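Local coordinates for protein RNA methyltransferase, TrmH family (Porphyromonas gingivalis, PDB 2I6D) that probably binds RNA and transfers methyl groups to it, as a member of the TrmH family of knotted SPOUT methyltransferases, at residues A[95-107]-A[158-172]. Sequence-based numbering, arbitrary orientation. Where two conformers were deposited one is given.
Sequences AEPEPVVEGLTLL and QPTPLKNTVDTLAYF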
loop_
_atom_site.group_PDB
_atom_site.type_symbol
_atom_site.label_atom_id
_atom_site.label_comp_id
_atom_site.label_asym_id
_atom_site.label_seq_id
_atom_site.Cartn_x
_atom_site.Cartn_y
_atom_site.Cartn_z
ATOM N N ALA A 95 -5.053 8.492 -10.501
ATOM C CA ALA A 95 -4.294 9.089 -11.569
ATOM C C ALA A 95 -2.895 9.288 -11.022
ATOM O O ALA A 95 -2.636 10.286 -10.342
ATOM C CB ALA A 95 -4.920 10.415 -11.981
ATOM N N GLU A 96 -2.011 8.328 -11.319
ATOM C CA GLU A 96 -0.679 8.216 -10.688
ATOM C C GLU A 96 -0.021 9.539 -10.275
ATOM O O GLU A 96 0.384 10.347 -11.116
ATOM C CB GLU A 96 0.265 7.349 -11.526
ATOM C CG GLU A 96 1.413 6.737 -10.724
ATOM C CD GLU A 96 1.953 5.459 -11.346
ATOM O OE1 GLU A 96 3.088 5.488 -11.876
ATOM O OE2 GLU A 96 1.246 4.427 -11.304
ATOM N N PRO A 97 0.099 9.749 -8.955
ATOM C CA PRO A 97 0.426 11.079 -8.466
ATOM C C PRO A 97 1.929 11.380 -8.397
ATOM O O PRO A 97 2.758 10.463 -8.324
ATOM C CB PRO A 97 -0.193 11.082 -7.067
ATOM C CG PRO A 97 -0.056 9.640 -6.601
ATOM C CD PRO A 97 -0.055 8.774 -7.855
ATOM N N GLU A 98 2.255 12.665 -8.472
ATOM C CA GLU A 98 3.532 13.152 -8.003
ATOM C C GLU A 98 3.685 12.649 -6.564
ATOM O O GLU A 98 2.697 12.615 -5.808
ATOM C CB GLU A 98 3.526 14.677 -7.983
ATOM C CG GLU A 98 4.502 15.336 -8.893
ATOM C CD GLU A 98 5.896 14.789 -8.750
ATOM O OE1 GLU A 98 6.473 14.870 -7.626
ATOM O OE2 GLU A 98 6.404 14.286 -9.779
ATOM N N PRO A 99 4.894 12.200 -6.185
ATOM C CA PRO A 99 5.056 11.881 -4.762
ATOM C C PRO A 99 4.949 13.145 -3.912
ATOM O O PRO A 99 5.478 14.197 -4.289
ATOM C CB PRO A 99 6.481 11.330 -4.685
ATOM C CG PRO A 99 7.173 11.862 -5.880
ATOM C CD PRO A 99 6.123 11.932 -6.952
ATOM N N VAL A 100 4.287 13.014 -2.769
ATOM C CA VAL A 100 4.013 14.108 -1.876
ATOM C C VAL A 100 4.595 13.710 -0.509
ATOM O O VAL A 100 4.501 12.530 -0.106
ATOM C CB VAL A 100 2.460 14.354 -1.804
ATOM C CG1 VAL A 100 2.063 15.149 -0.565
ATOM C CG2 VAL A 100 1.956 15.036 -3.094
ATOM N N VAL A 101 5.241 14.660 0.169
ATOM C CA VAL A 101 5.656 14.461 1.579
ATOM C C VAL A 101 4.701 15.242 2.473
ATOM O O VAL A 101 4.650 16.460 2.394
ATOM C CB VAL A 101 7.122 14.929 1.884
ATOM C CG1 VAL A 101 7.515 14.594 3.356
ATOM C CG2 VAL A 101 8.136 14.291 0.941
ATOM N N GLU A 102 3.933 14.555 3.327
ATOM C CA GLU A 102 3.104 15.265 4.312
ATOM C C GLU A 102 3.311 14.475 5.590
ATOM O O GLU A 102 2.799 13.376 5.719
ATOM C CB GLU A 102 1.612 15.306 3.922
ATOM C CG GLU A 102 1.337 16.195 2.692
ATOM C CD GLU A 102 -0.094 16.134 2.131
ATOM O OE1 GLU A 102 -0.548 17.206 1.650
ATOM O OE2 GLU A 102 -0.739 15.044 2.138
ATOM N N GLY A 103 4.114 15.021 6.496
ATOM C CA GLY A 103 4.565 14.280 7.658
ATOM C C GLY A 103 5.512 13.142 7.303
ATOM O O GLY A 103 6.072 13.077 6.187
ATOM N N LEU A 104 5.691 12.230 8.254
ATOM C CA LEU A 104 6.540 11.089 8.039
ATOM C C LEU A 104 5.989 10.281 6.858
ATOM O O LEU A 104 4.796 9.900 6.838
ATOM C CB LEU A 104 6.564 10.225 9.306
ATOM C CG LEU A 104 7.258 8.877 9.156
ATOM C CD1 LEU A 104 8.760 9.112 8.726
ATOM C CD2 LEU A 104 7.140 8.119 10.503
ATOM N N THR A 105 6.876 10.023 5.906
ATOM C CA THR A 105 6.539 9.412 4.634
ATOM C C THR A 105 7.458 8.218 4.447
ATOM O O THR A 105 8.682 8.353 4.553
ATOM C CB THR A 105 6.765 10.441 3.513
ATOM O OG1 THR A 105 5.897 11.563 3.742
ATOM C CG2 THR A 105 6.485 9.838 2.110
ATOM N N LEU A 106 6.872 7.050 4.178
ATOM C CA LEU A 106 7.641 5.836 3.978
ATOM C C LEU A 106 8.003 5.665 2.528
ATOM O O LEU A 106 7.194 5.986 1.628
ATOM C CB LEU A 106 6.860 4.597 4.448
ATOM C CG LEU A 106 6.334 4.676 5.861
ATOM C CD1 LEU A 106 5.649 3.324 6.149
ATOM C CD2 LEU A 106 7.486 4.985 6.847
ATOM N N LEU A 107 9.234 5.211 2.295
ATOM C CA LEU A 107 9.615 4.767 0.975
ATOM C C LEU A 107 10.055 3.310 1.078
ATOM O O LEU A 107 10.944 2.976 1.855
ATOM C CB LEU A 107 10.738 5.634 0.388
ATOM C CG LEU A 107 11.149 5.386 -1.081
ATOM C CD1 LEU A 107 11.973 4.133 -1.257
ATOM C CD2 LEU A 107 9.991 5.330 -2.011
ATOM N N GLN A 158 -2.234 7.056 1.075
ATOM C CA GLN A 158 -2.049 7.232 -0.364
ATOM C C GLN A 158 -0.746 6.579 -0.845
ATOM O O GLN A 158 0.343 6.961 -0.394
ATOM C CB GLN A 158 -2.042 8.708 -0.788
ATOM C CG GLN A 158 -1.878 8.838 -2.334
ATOM C CD GLN A 158 -1.572 10.249 -2.834
ATOM O OE1 GLN A 158 -0.497 10.814 -2.568
ATOM N NE2 GLN A 158 -2.497 10.804 -3.609
ATOM N N PRO A 159 -0.847 5.592 -1.750
ATOM C CA PRO A 159 0.375 4.933 -2.184
ATOM C C PRO A 159 0.889 5.498 -3.507
ATOM O O PRO A 159 0.082 5.780 -4.394
ATOM C CB PRO A 159 -0.056 3.484 -2.302
ATOM C CG PRO A 159 -1.535 3.576 -2.782
ATOM C CD PRO A 159 -2.064 4.943 -2.280
ATOM N N THR A 160 2.203 5.652 -3.652
ATOM C CA THR A 160 2.739 6.320 -4.829
ATOM C C THR A 160 3.858 5.504 -5.438
ATOM O O THR A 160 4.949 5.490 -4.917
ATOM C CB THR A 160 3.245 7.764 -4.511
ATOM O OG1 THR A 160 2.160 8.546 -3.985
ATOM C CG2 THR A 160 3.749 8.455 -5.794
ATOM N N PRO A 161 3.577 4.798 -6.547
ATOM C CA PRO A 161 4.695 4.159 -7.261
ATOM C C PRO A 161 5.628 5.235 -7.824
ATOM O O PRO A 161 5.162 6.170 -8.492
ATOM C CB PRO A 161 3.996 3.392 -8.394
ATOM C CG PRO A 161 2.538 3.307 -7.960
ATOM C CD PRO A 161 2.267 4.524 -7.174
ATOM N N LEU A 162 6.928 5.124 -7.579
ATOM C CA LEU A 162 7.852 6.153 -8.030
ATOM C C LEU A 162 8.419 5.830 -9.397
ATOM O O LEU A 162 8.641 4.663 -9.707
ATOM C CB LEU A 162 9.006 6.355 -7.044
ATOM C CG LEU A 162 8.706 6.768 -5.602
ATOM C CD1 LEU A 162 9.997 6.990 -4.850
ATOM C CD2 LEU A 162 7.901 8.047 -5.584
ATOM N N LYS A 163 8.632 6.871 -10.205
ATOM C CA LYS A 163 9.276 6.746 -11.503
ATOM C C LYS A 163 10.788 6.572 -11.329
ATOM O O LYS A 163 11.433 5.743 -12.005
ATOM C CB LYS A 163 9.050 8.013 -12.338
ATOM C CG LYS A 163 7.642 8.263 -12.831
ATOM C CD LYS A 163 7.651 9.423 -13.832
ATOM C CE LYS A 163 6.240 9.898 -14.146
ATOM N NZ LYS A 163 5.460 10.121 -12.888
ATOM N N ASN A 164 11.364 7.397 -10.459
ATOM C CA ASN A 164 12.819 7.438 -10.298
ATOM C C ASN A 164 13.067 7.749 -8.844
ATOM O O ASN A 164 13.130 8.924 -8.458
ATOM C CB ASN A 164 13.455 8.509 -11.183
ATOM C CG ASN A 164 15.014 8.477 -11.165
ATOM O OD1 ASN A 164 15.654 7.987 -10.230
ATOM N ND2 ASN A 164 15.610 9.039 -12.205
ATOM N N THR A 165 13.215 6.693 -8.059
ATOM C CA THR A 165 13.411 6.804 -6.597
ATOM C C THR A 165 14.551 7.751 -6.235
ATOM O O THR A 165 14.397 8.639 -5.400
ATOM C CB THR A 165 13.716 5.415 -5.976
ATOM O OG1 THR A 165 12.644 4.514 -6.287
ATOM C CG2 THR A 165 13.894 5.508 -4.465
ATOM N N VAL A 166 15.696 7.543 -6.875
ATOM C CA VAL A 166 16.884 8.309 -6.579
ATOM C C VAL A 166 16.666 9.777 -6.881
ATOM O O VAL A 166 16.951 10.607 -6.030
ATOM C CB VAL A 166 18.137 7.757 -7.318
ATOM C CG1 VAL A 166 19.303 8.746 -7.213
ATOM C CG2 VAL A 166 18.536 6.406 -6.715
ATOM N N ASP A 167 16.118 10.079 -8.059
ATOM C CA ASP A 167 15.826 11.457 -8.487
ATOM C C ASP A 167 14.882 12.143 -7.490
ATOM O O ASP A 167 15.077 13.311 -7.145
ATOM C CB ASP A 167 15.107 11.453 -9.832
ATOM C CG ASP A 167 16.007 11.703 -10.987
ATOM O OD1 ASP A 167 15.507 12.357 -11.939
ATOM O OD2 ASP A 167 17.191 11.260 -10.967
ATOM N N THR A 168 13.844 11.418 -7.074
ATOM C CA THR A 168 12.888 11.900 -6.102
ATOM C C THR A 168 13.536 12.165 -4.750
ATOM O O THR A 168 13.330 13.231 -4.151
ATOM C CB THR A 168 11.749 10.889 -5.920
ATOM O OG1 THR A 168 11.007 10.845 -7.138
ATOM C CG2 THR A 168 10.805 11.301 -4.782
ATOM N N LEU A 169 14.316 11.201 -4.248
ATOM C CA LEU A 169 15.024 11.420 -3.000
ATOM C C LEU A 169 15.982 12.608 -3.087
ATOM O O LEU A 169 16.031 13.438 -2.181
ATOM C CB LEU A 169 15.802 10.172 -2.585
ATOM C CG LEU A 169 15.009 9.050 -1.952
ATOM C CD1 LEU A 169 15.997 7.940 -1.537
ATOM C CD2 LEU A 169 14.159 9.532 -0.756
ATOM N N ALA A 170 16.740 12.684 -4.164
ATOM C CA ALA A 170 17.699 13.772 -4.346
ATOM C C ALA A 170 16.960 15.104 -4.324
ATOM O O ALA A 170 17.384 16.048 -3.671
ATOM C CB ALA A 170 18.454 13.604 -5.620
ATOM N N TYR A 171 15.815 15.145 -4.989
ATOM C CA TYR A 171 15.041 16.371 -5.106
ATOM C C TYR A 171 14.521 16.848 -3.731
ATOM O O TYR A 171 14.710 18.016 -3.347
ATOM C CB TYR A 171 13.897 16.148 -6.093
ATOM C CG TYR A 171 12.909 17.278 -6.194
ATOM C CD1 TYR A 171 13.277 18.504 -6.776
ATOM C CD2 TYR A 171 11.609 17.123 -5.738
ATOM C CE1 TYR A 171 12.374 19.540 -6.882
ATOM C CE2 TYR A 171 10.684 18.167 -5.848
ATOM C CZ TYR A 171 11.077 19.356 -6.412
ATOM O OH TYR A 171 10.159 20.371 -6.514
ATOM N N PHE A 172 13.862 15.955 -3.006
ATOM C CA PHE A 172 13.336 16.304 -1.674
ATOM C C PHE A 172 14.445 16.585 -0.680
ATOM O O PHE A 172 14.342 17.527 0.127
ATOM C CB PHE A 172 12.356 15.253 -1.174
ATOM C CG PHE A 172 11.030 15.355 -1.828
ATOM C CD1 PHE A 172 10.214 16.454 -1.582
ATOM C CD2 PHE A 172 10.621 14.417 -2.753
ATOM C CE1 PHE A 172 8.958 16.568 -2.209
ATOM C CE2 PHE A 172 9.373 14.518 -3.380
ATOM C CZ PHE A 172 8.541 15.589 -3.107
HETATM O O HOH W 1 4.972 9.200 -9.191
HETATM O O HOH W 2 5.347 12.096 -11.113
HETATM O O HOH W 3 2.425 10.892 -2.744
#
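Pro97, Pro99 and Val101 lie against strand 158-161 and helix 165-174 in a largely apolar contact bridged by waters, where the proline-rich linker leaving the N-terminal domain crosses one face of the parallel sheet, over outer strand 158-161 and neighbouring strand 131-134, before entering strand 104-109. No direct hydrogen bond joins 95-107 to 158-172. Thr160 sits at the middle, its methyl and hydroxyl pointing to different partners: chi1 of -59° sets OG1 beside the backbone N and CG2 anti to it, and CG2 meets CA of Pro99 at 3.8 Å, while OG1 faces CG of Pro97. The Pro99 ring fills the angle between strand and helix, its CB 3.7 Å from CD2 of Leu162 and its CG 3.8 Å from CG2 of Thr168. Further along the helix, Phe172 takes CG2 of Val101 over one ring face, a CH-pi contact 4.0 Å from the centroid and 14° off the normal; Tyr171 of the same helix covers the opposite face, and Pro99 O approaches the ring edge. Leu107, on strand 104-109 itself and modelled in two conformers, approaches Leu162 and Thr165, though the detail of this meeting is doubtful.

Water supplies the polar links. One molecule donates to both Pro97 O and Pro161 O. Another accepts from Val100 N at 2.8 Å, donates to Gln158 OE1 and bonds Thr160 OG1 at 2.7 Å, tying the linker backbone to two strand side chains. A third connects Glu98 OE2 with Lys163 NZ near the surface. Trp133 of the adjoining strand adds to this packing, receiving Val101 and Leu107 and bonding Val100 O through NE1. Asn164, at the N-cap position of helix 165-174, accepts from Asp167 N through OD1 at 3.1 Å, a capping bond. The linker thus packs onto an outer strand and following helix of the parallel sheet of the alpha/beta SPOUT methyltransferase fold.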